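Side-chain contacts in GCN5-related N-acetyltransferase (Kribbella flavida, PDB 4IUS), which probably acts as a GNAT-family acyltransferase, passing an acetyl group from acetyl-coenzyme A to an amine of its substrate: residues R22-V25 with L30-L33; T99-P104 with G255-L260; M4-R9 with A220-L225. The protein carries 1 engineered substitution. All coordinates share one frame; numbering follows the deposited sequence. Where two conformers were deposited one is given.

All three contacts are partly buried, but their chemistry differs. Interaction 1 is a hairpin, held by paired backbone bonds and packed between two helices. Interaction 2 is a small apolar contact near the C-terminus, with no hydrogen bond between its segments. Interaction 3 lies nearest the centre of the chain and mixes an apolar patch with an arginine bond and a water bridge. Helix 6-19 links interactions 1 and 3: its first turn supplies Ile6 and Arg9, and its later part covers one face of the hairpin. Interactions 2 and 3 reach one mixed sheet through neighbouring strands 99-109 and 222-225. No two of the contacts touch.

Interaction 1 of 3, residues R22-V25 with L30-L33; sequences RRQV and LVGL
The flat groups that meet here are the peptides of Val25 and Gly32, bonded in both directions. Val25 N donates to Gly32 O at 2.8 Å, and Gly32 N donates to Val25 O at 2.9 Å. This makes them a hydrogen-bonded pair of the beta hairpin formed by strands 22-27 and 30-35. Strand 44-47 adds the third strand of the antiparallel sheet.

Gln24 and Leu33 form the next, non-hydrogen-bonded pair. Their side chains rise from the same face and run side by side, with Gln24 CG 3.9 Å from Leu33 CD2. Val31 shares this face, and its CG2 lies 4.0 Å from Gln24 CB. Helix 6-19 covers the three of them through Leu15, Leu18 and Val19. Val25 points to the other face, where Ala69 of helix 59-71 meets it. Gly32 is its partner, so no side chain stands beside Val25 at this pair.

Arg22 crosses Leu33 at about a right angle. Its CG is anti to the carbonyl carbon (chi1 -64°), and the extended chain brings CD to 3.9 Å from Leu33 CB. The guanidinium is held from outside the two strands: NE donates to Leu42 O and NH1 to Leu18 O of helix 6-19. Beyond the Gln24-Leu33 pair, on the side toward Arg23 and Leu34, Leu33 CA makes a CA-H...O contact of 3.3 Å with Arg23 O.

Interaction 2 of 3, residues T99-P104 with G255-L260; sequences TIVSRP and GHLADL
Val101 carries this contact, reaching from its strand toward Leu257 and Leu260. It was modelled in two conformers, and the distances hold for one of them. CB lies 4.1 Å from Leu260 CD2. CG2, anti to the carbonyl carbon, touches a methyl of each leucine. It is 3.7 Å from Leu257 CD1 and 3.9 Å from Leu260 CD2. CG1, anti to the backbone N (chi1 171°), turns instead to the backbone and meets Leu260 O. The side chains of Val101 and Leu257 pass in opposite directions. Thr99 only borders the patch, its CB 4.4 Å from Leu257 CD1.

Val101 and Ser102 both face His249 of strand 242-251, a classic beta bulge in strand 99-109. This strand is flanked by 242-251 and 222-225 in the mixed sheet of the GNAT protein. The opposing segment follows strand 242-251 and leads to the C-terminus. Ser102 OG bonds the terminal carboxylate at Arg261 OXT.

Trp76 also touches Leu257, and Tyr145 touches Leu260. Behind the leucines, the turn is tied by its own side chains. His256 ND1 donates to Asp259 OD2 at 2.8 Å, with an N-H...O angle of 160°. The carboxylate oxygen accepts on its anti side, and the bond lies close to the imidazole plane. The His256 ring stacks on Trp40.

Interaction 3 of 3, residues M4-R9 with A220-L225; sequences MGIAAR and ATLAWL. With EDO (1,2-ethanediol), chain E.
Leu222 is the packed centre of this contact, meeting Ile6 and Arg9 of helix 6-19. Its CD2 lies 4.0 Å from Ile6 CG1, and its CD1 is 4.1 Å from Ile6 CD1. The two side chains cross at a slant. Arg9 brings its guanidinium over the same leucine: Leu222 CB lies under one face, 3.8 Å from Arg9 NH1. Arg9 has CG anti to the backbone N (chi1 -177°), and its chain runs straight to NE, which carries the charged end across to the strand.

The looser, polar side begins at Thr221, an exposed residue. Arg9 NH2 donates to Thr221 OG1 at 3.0 Å, with an N-H...O angle of 151°, and OG1 sits in the guanidinium plane. NH2 also bonds Asp183 O. A water accepts from Arg9 NH1 at 2.9 Å and donates to Thr221 O at 2.8 Å, so the link there is indirect. A leucine in place of Arg9 would probably leave Thr221 OG1 and the bridging water without their guanidinium partner and break the tie to Asp183.

Further along the strand, Trp224 NE1 donates to O1 of a 1,2-ethanediol at 3.1 Å. This molecule, probably from the crystallisation liquor, also bonds Ala13 O of helix 6-19. Strand 222-225 runs parallel to strand 185-193, and helix 202-216 connects them in a beta-alpha-beta crossover. Helix 6-19 lies against the Leu222 and Trp224 side, through Ile10 and Gln14, while Ala223 packs on helix 202-216 through Thr211 and Phe215.

Interaction 1 of 3, residues R22-V25 with L30-L33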
loop_
_atom_site.group_PDB
_atom_site.type_symbol
_atom_site.label_atom_id
_atom_site.label_comp_id
_atom_site.label_asym_id
_atom_site.label_seq_id
_atom_site.Cartn_x
_atom_site.Cartn_y
_atom_site.Cartn_z
ATOM N N ARG A 22 10.065 -6.114 -9.848
ATOM C CA ARG A 22 9.196 -6.348 -10.994
ATOM C C ARG A 22 9.815 -5.864 -12.285
ATOM O O ARG A 22 10.491 -4.833 -12.308
ATOM C CB ARG A 22 7.852 -5.668 -10.785
ATOM C CG ARG A 22 7.064 -6.227 -9.611
ATOM C CD ARG A 22 5.942 -5.371 -9.185
ATOM N NE ARG A 22 5.257 -5.897 -8.044
ATOM C CZ ARG A 22 5.610 -5.765 -6.780
ATOM N NH1 ARG A 22 6.735 -5.177 -6.458
ATOM N NH2 ARG A 22 4.812 -6.268 -5.838
ATOM N N ARG A 23 9.559 -6.630 -13.341
ATOM C CA ARG A 23 9.971 -6.243 -14.684
ATOM C C ARG A 23 9.032 -5.173 -15.208
ATOM O O ARG A 23 7.821 -5.248 -14.998
ATOM C CB ARG A 23 9.997 -7.478 -15.604
ATOM C CG ARG A 23 10.343 -7.175 -17.046
ATOM C CD ARG A 23 10.594 -8.450 -17.811
ATOM N NE ARG A 23 9.402 -9.279 -17.930
ATOM C CZ ARG A 23 8.485 -9.146 -18.882
ATOM N NH1 ARG A 23 8.561 -8.162 -19.749
ATOM N NH2 ARG A 23 7.460 -9.981 -18.938
ATOM N N GLN A 24 9.599 -4.201 -15.905
ATOM C CA GLN A 24 8.844 -3.070 -16.424
ATOM C C GLN A 24 8.515 -3.219 -17.887
ATOM O O GLN A 24 9.370 -3.602 -18.700
ATOM C CB GLN A 24 9.650 -1.787 -16.284
ATOM C CG GLN A 24 9.982 -1.421 -14.871
ATOM C CD GLN A 24 10.888 -0.231 -14.818
ATOM O OE1 GLN A 24 10.617 0.790 -15.429
ATOM N NE2 GLN A 24 12.033 -0.411 -14.170
ATOM N N VAL A 25 7.284 -2.868 -18.221
ATOM C CA VAL A 25 6.824 -2.683 -19.611
ATOM C C VAL A 25 6.333 -1.235 -19.728
ATOM O O VAL A 25 5.187 -0.913 -19.383
ATOM C CB VAL A 25 5.726 -3.682 -19.974
ATOM C CG1 VAL A 25 5.236 -3.422 -21.403
ATOM C CG2 VAL A 25 6.258 -5.103 -19.778
ATOM N N LEU A 30 1.954 4.889 -19.173
ATOM C CA LEU A 30 1.697 3.750 -18.280
ATOM C C LEU A 30 2.943 2.876 -18.183
ATOM O O LEU A 30 3.727 2.786 -19.129
ATOM C CB LEU A 30 0.572 2.876 -18.840
ATOM C CG LEU A 30 -0.750 3.569 -19.078
ATOM C CD1 LEU A 30 -1.700 2.603 -19.750
ATOM C CD2 LEU A 30 -1.278 4.120 -17.786
ATOM N N VAL A 31 3.069 2.183 -17.052
ATOM C CA VAL A 31 4.079 1.146 -16.936
ATOM C C VAL A 31 3.445 -0.086 -16.324
ATOM O O VAL A 31 2.822 -0.034 -15.257
ATOM C CB VAL A 31 5.347 1.574 -16.154
ATOM C CG1 VAL A 31 5.048 2.109 -14.758
ATOM C CG2 VAL A 31 6.392 0.456 -16.150
ATOM N N GLY A 32 3.590 -1.195 -17.032
ATOM C CA GLY A 32 3.185 -2.496 -16.497
ATOM C C GLY A 32 4.317 -3.092 -15.701
ATOM O O GLY A 32 5.481 -2.984 -16.070
ATOM N N LEU A 33 3.987 -3.698 -14.591
ATOM C CA LEU A 33 4.961 -4.212 -13.628
ATOM C C LEU A 33 4.633 -5.679 -13.368
ATOM O O LEU A 33 3.581 -6.016 -12.833
ATOM C CB LEU A 33 4.909 -3.409 -12.360
ATOM C CG LEU A 33 5.226 -1.921 -12.511
ATOM C CD1 LEU A 33 4.788 -1.148 -11.249
ATOM C CD2 LEU A 33 6.694 -1.655 -12.861
#

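Interaction 2 of 3, residues T99-P104 with G255-L260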
loop_
_atom_site.group_PDB
_atom_site.type_symbol
_atom_site.label_atom_id
_atom_site.label_comp_id
_atom_site.label_asym_id
_atom_site.label_seq_id
_atom_site.Cartn_x
_atom_site.Cartn_y
_atom_site.Cartn_z
ATOM N N THR A 99 -12.350 -0.790 -15.546
ATOM C CA THR A 99 -13.443 -0.424 -14.648
ATOM C C THR A 99 -12.836 0.087 -13.339
ATOM O O THR A 99 -11.980 -0.576 -12.756
ATOM C CB THR A 99 -14.320 -1.649 -14.323
ATOM O OG1 THR A 99 -14.879 -2.129 -15.545
ATOM C CG2 THR A 99 -15.448 -1.293 -13.344
ATOM N N ILE A 100 -13.289 1.236 -12.859
ATOM C CA ILE A 100 -12.903 1.710 -11.536
ATOM C C ILE A 100 -13.736 0.944 -10.511
ATOM O O ILE A 100 -14.963 1.045 -10.489
ATOM C CB ILE A 100 -13.082 3.244 -11.395
ATOM C CG1 ILE A 100 -12.142 3.998 -12.331
ATOM C CG2 ILE A 100 -12.873 3.656 -9.939
ATOM C CD1 ILE A 100 -12.454 5.472 -12.498
ATOM N N VAL A 101 -13.046 0.186 -9.674
ATOM C CA VAL A 101 -13.670 -0.560 -8.600
ATOM C C VAL A 101 -13.785 0.246 -7.309
ATOM O O VAL A 101 -14.723 0.073 -6.555
ATOM C CB VAL A 101 -12.879 -1.873 -8.414
ATOM C CG1 VAL A 101 -13.302 -2.627 -7.172
ATOM C CG2 VAL A 101 -13.103 -2.750 -9.647
ATOM N N SER A 102 -12.817 1.115 -7.069
ATOM C CA SER A 102 -12.785 1.901 -5.845
ATOM C C SER A 102 -11.893 3.108 -6.025
ATOM O O SER A 102 -11.009 3.100 -6.882
ATOM C CB SER A 102 -12.272 1.089 -4.685
ATOM O OG SER A 102 -10.929 0.714 -4.886
ATOM N N ARG A 103 -12.119 4.101 -5.167
ATOM C CA ARG A 103 -11.286 5.289 -5.067
ATOM C C ARG A 103 -10.948 5.487 -3.616
ATOM O O ARG A 103 -11.448 6.397 -2.944
ATOM C CB ARG A 103 -11.958 6.521 -5.650
ATOM C CG ARG A 103 -12.030 6.471 -7.162
ATOM C CD ARG A 103 -12.766 7.662 -7.748
ATOM N NE ARG A 103 -14.186 7.609 -7.429
ATOM C CZ ARG A 103 -15.048 8.621 -7.639
ATOM N NH1 ARG A 103 -14.637 9.780 -8.149
ATOM N NH2 ARG A 103 -16.324 8.477 -7.319
ATOM N N PRO A 104 -10.089 4.641 -3.089
ATOM C CA PRO A 104 -9.809 4.763 -1.646
ATOM C C PRO A 104 -9.002 6.003 -1.309
ATOM O O PRO A 104 -8.154 6.445 -2.077
ATOM C CB PRO A 104 -9.022 3.513 -1.334
ATOM C CG PRO A 104 -8.766 2.806 -2.597
ATOM C CD PRO A 104 -9.395 3.511 -3.717
ATOM N N GLY A 255 -11.324 -12.230 -15.347
ATOM C CA GLY A 255 -10.201 -12.500 -14.469
ATOM C C GLY A 255 -10.549 -12.237 -13.021
ATOM O O GLY A 255 -11.544 -12.763 -12.538
ATOM N N HIS A 256 -9.718 -11.491 -12.317
ATOM C CA HIS A 256 -9.878 -11.183 -10.904
ATOM C C HIS A 256 -10.647 -9.910 -10.614
ATOM O O HIS A 256 -10.580 -9.379 -9.490
ATOM C CB HIS A 256 -8.496 -11.142 -10.248
ATOM C CG HIS A 256 -7.885 -12.512 -10.037
ATOM N ND1 HIS A 256 -8.241 -13.296 -8.996
ATOM C CD2 HIS A 256 -6.911 -13.207 -10.738
ATOM C CE1 HIS A 256 -7.525 -14.428 -9.036
ATOM N NE2 HIS A 256 -6.716 -14.387 -10.083
ATOM N N LEU A 257 -11.451 -9.417 -11.542
ATOM C CA LEU A 257 -12.169 -8.168 -11.301
ATOM C C LEU A 257 -12.983 -8.217 -10.002
ATOM O O LEU A 257 -12.981 -7.242 -9.243
ATOM C CB LEU A 257 -13.058 -7.840 -12.513
ATOM C CG LEU A 257 -13.820 -6.521 -12.414
ATOM C CD1 LEU A 257 -12.883 -5.341 -12.321
ATOM C CD2 LEU A 257 -14.785 -6.390 -13.594
ATOM N N ALA A 258 -13.648 -9.346 -9.725
ATOM C CA ALA A 258 -14.443 -9.472 -8.501
ATOM C C ALA A 258 -13.642 -9.460 -7.210
ATOM O O ALA A 258 -14.208 -9.196 -6.140
ATOM C CB ALA A 258 -15.295 -10.745 -8.555
ATOM N N ASP A 259 -12.343 -9.780 -7.299
ATOM C CA ASP A 259 -11.479 -9.812 -6.128
ATOM C C ASP A 259 -10.832 -8.467 -5.826
ATOM O O ASP A 259 -10.313 -8.247 -4.745
ATOM C CB ASP A 259 -10.360 -10.864 -6.306
ATOM C CG ASP A 259 -10.891 -12.261 -6.484
ATOM O OD1 ASP A 259 -11.699 -12.701 -5.668
ATOM O OD2 ASP A 259 -10.549 -12.888 -7.486
ATOM N N LEU A 260 -10.803 -7.578 -6.808
ATOM C CA LEU A 260 -10.181 -6.291 -6.613
ATOM C C LEU A 260 -11.024 -5.439 -5.652
ATOM O O LEU A 260 -12.244 -5.417 -5.719
ATOM C CB LEU A 260 -10.032 -5.586 -7.955
ATOM C CG LEU A 260 -9.241 -4.287 -8.029
ATOM C CD1 LEU A 260 -7.807 -4.445 -7.561
ATOM C CD2 LEU A 260 -9.346 -3.696 -9.421
#

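Interaction 3 of 3, residues M4-R9 with A220-L225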
loop_
_atom_site.group_PDB
_atom_site.type_symbol
_atom_site.label_atom_id
_atom_site.label_comp_id
_atom_site.label_asym_id
_atom_site.label_seq_id
_atom_site.Cartn_x
_atom_site.Cartn_y
_atom_site.Cartn_z
HETATM N N MSE A 4 5.465 18.995 -7.667
HETATM C CA MSE A 4 6.076 19.181 -6.350
HETATM C C MSE A 4 5.125 18.718 -5.226
HETATM O O MSE A 4 5.442 18.849 -4.038
HETATM C CB MSE A 4 6.465 20.656 -6.153
HETATM C CG MSE A 4 7.578 21.161 -7.060
HETATM SE SE MSE A 4 9.178 20.079 -6.899
HETATM C CE MSE A 4 8.922 18.811 -8.381
ATOM N N GLY A 5 3.978 18.165 -5.591
ATOM C CA GLY A 5 2.972 17.895 -4.610
ATOM C C GLY A 5 3.073 16.526 -3.967
ATOM O O GLY A 5 3.716 15.611 -4.453
ATOM N N ILE A 6 2.354 16.377 -2.875
ATOM C CA ILE A 6 2.389 15.148 -2.089
ATOM C C ILE A 6 1.846 13.959 -2.906
ATOM O O ILE A 6 2.351 12.839 -2.790
ATOM C CB ILE A 6 1.657 15.321 -0.735
ATOM C CG1 ILE A 6 1.928 14.121 0.175
ATOM C CG2 ILE A 6 0.131 15.532 -0.916
ATOM C CD1 ILE A 6 1.403 14.318 1.585
ATOM N N ALA A 7 0.797 14.146 -3.722
ATOM C CA ALA A 7 0.235 13.030 -4.493
ATOM C C ALA A 7 1.291 12.450 -5.446
ATOM O O ALA A 7 1.484 11.236 -5.546
ATOM C CB ALA A 7 -1.020 13.466 -5.238
ATOM N N ALA A 8 1.947 13.327 -6.182
ATOM C CA ALA A 8 3.013 12.914 -7.083
ATOM C C ALA A 8 4.180 12.283 -6.336
ATOM O O ALA A 8 4.752 11.306 -6.826
ATOM C CB ALA A 8 3.492 14.079 -7.968
ATOM N N ARG A 9 4.536 12.826 -5.157
ATOM C CA ARG A 9 5.619 12.241 -4.375
ATOM C C ARG A 9 5.271 10.798 -3.992
ATOM O O ARG A 9 6.116 9.902 -4.099
ATOM C CB ARG A 9 5.863 13.088 -3.156
ATOM C CG ARG A 9 7.021 12.565 -2.343
ATOM C CD ARG A 9 7.302 13.387 -1.118
ATOM N NE ARG A 9 8.331 12.734 -0.320
ATOM C CZ ARG A 9 8.552 13.013 0.950
ATOM N NH1 ARG A 9 7.824 13.919 1.595
ATOM N NH2 ARG A 9 9.456 12.315 1.605
ATOM N N ALA A 220 12.158 7.059 7.346
ATOM C CA ALA A 220 11.061 7.658 6.573
ATOM C C ALA A 220 10.839 9.091 7.058
ATOM O O ALA A 220 10.951 9.365 8.275
ATOM C CB ALA A 220 9.780 6.851 6.713
ATOM N N THR A 221 10.441 9.953 6.130
ATOM C CA THR A 221 9.977 11.303 6.445
ATOM C C THR A 221 8.497 11.545 6.104
ATOM O O THR A 221 7.944 12.602 6.409
ATOM C CB THR A 221 10.861 12.339 5.727
ATOM O OG1 THR A 221 10.715 12.181 4.313
ATOM C CG2 THR A 221 12.320 12.152 6.153
ATOM N N LEU A 222 7.876 10.572 5.474
ATOM C CA LEU A 222 6.457 10.637 5.161
ATOM C C LEU A 222 5.878 9.218 5.224
ATOM O O LEU A 222 6.505 8.301 4.624
ATOM C CB LEU A 222 6.206 11.250 3.760
ATOM C CG LEU A 222 4.759 11.367 3.308
ATOM C CD1 LEU A 222 3.965 12.339 4.162
ATOM C CD2 LEU A 222 4.679 11.739 1.814
ATOM N N ALA A 223 4.714 9.008 5.865
ATOM C CA ALA A 223 4.034 7.716 5.889
ATOM C C ALA A 223 2.645 7.917 5.350
ATOM O O ALA A 223 2.016 8.918 5.655
ATOM C CB ALA A 223 3.968 7.137 7.306
ATOM N N TRP A 224 2.159 6.964 4.551
ATOM C CA TRP A 224 0.809 6.996 4.061
ATOM C C TRP A 224 0.176 5.645 4.197
ATOM O O TRP A 224 0.854 4.625 4.298
ATOM C CB TRP A 224 0.709 7.509 2.627
ATOM C CG TRP A 224 1.316 6.616 1.610
ATOM C CD1 TRP A 224 2.645 6.554 1.213
ATOM C CD2 TRP A 224 0.654 5.561 0.879
ATOM N NE1 TRP A 224 2.824 5.566 0.276
ATOM C CE2 TRP A 224 1.652 4.952 0.024
ATOM C CE3 TRP A 224 -0.662 5.073 0.841
ATOM C CZ2 TRP A 224 1.338 3.906 -0.846
ATOM C CZ3 TRP A 224 -0.948 4.000 -0.023
ATOM C CH2 TRP A 224 0.017 3.438 -0.833
ATOM N N LEU A 225 -1.144 5.637 4.244
ATOM C CA LEU A 225 -1.938 4.410 4.250
ATOM C C LEU A 225 -3.278 4.628 3.610
ATOM O O LEU A 225 -3.707 5.759 3.406
ATOM C CB LEU A 225 -2.119 3.860 5.643
ATOM C CG LEU A 225 -2.809 4.712 6.686
ATOM C CD1 LEU A 225 -4.350 4.622 6.548
ATOM C CD2 LEU A 225 -2.362 4.331 8.102
HETATM C C1 EDO E . 6.031 3.176 -0.371
HETATM O O1 EDO E . 5.073 3.980 -1.083
HETATM C C2 EDO E . 7.418 3.450 -0.940
HETATM O O2 EDO E . 7.783 2.458 -1.922
HETATM O O HOH W 1 7.966 14.617 4.404
#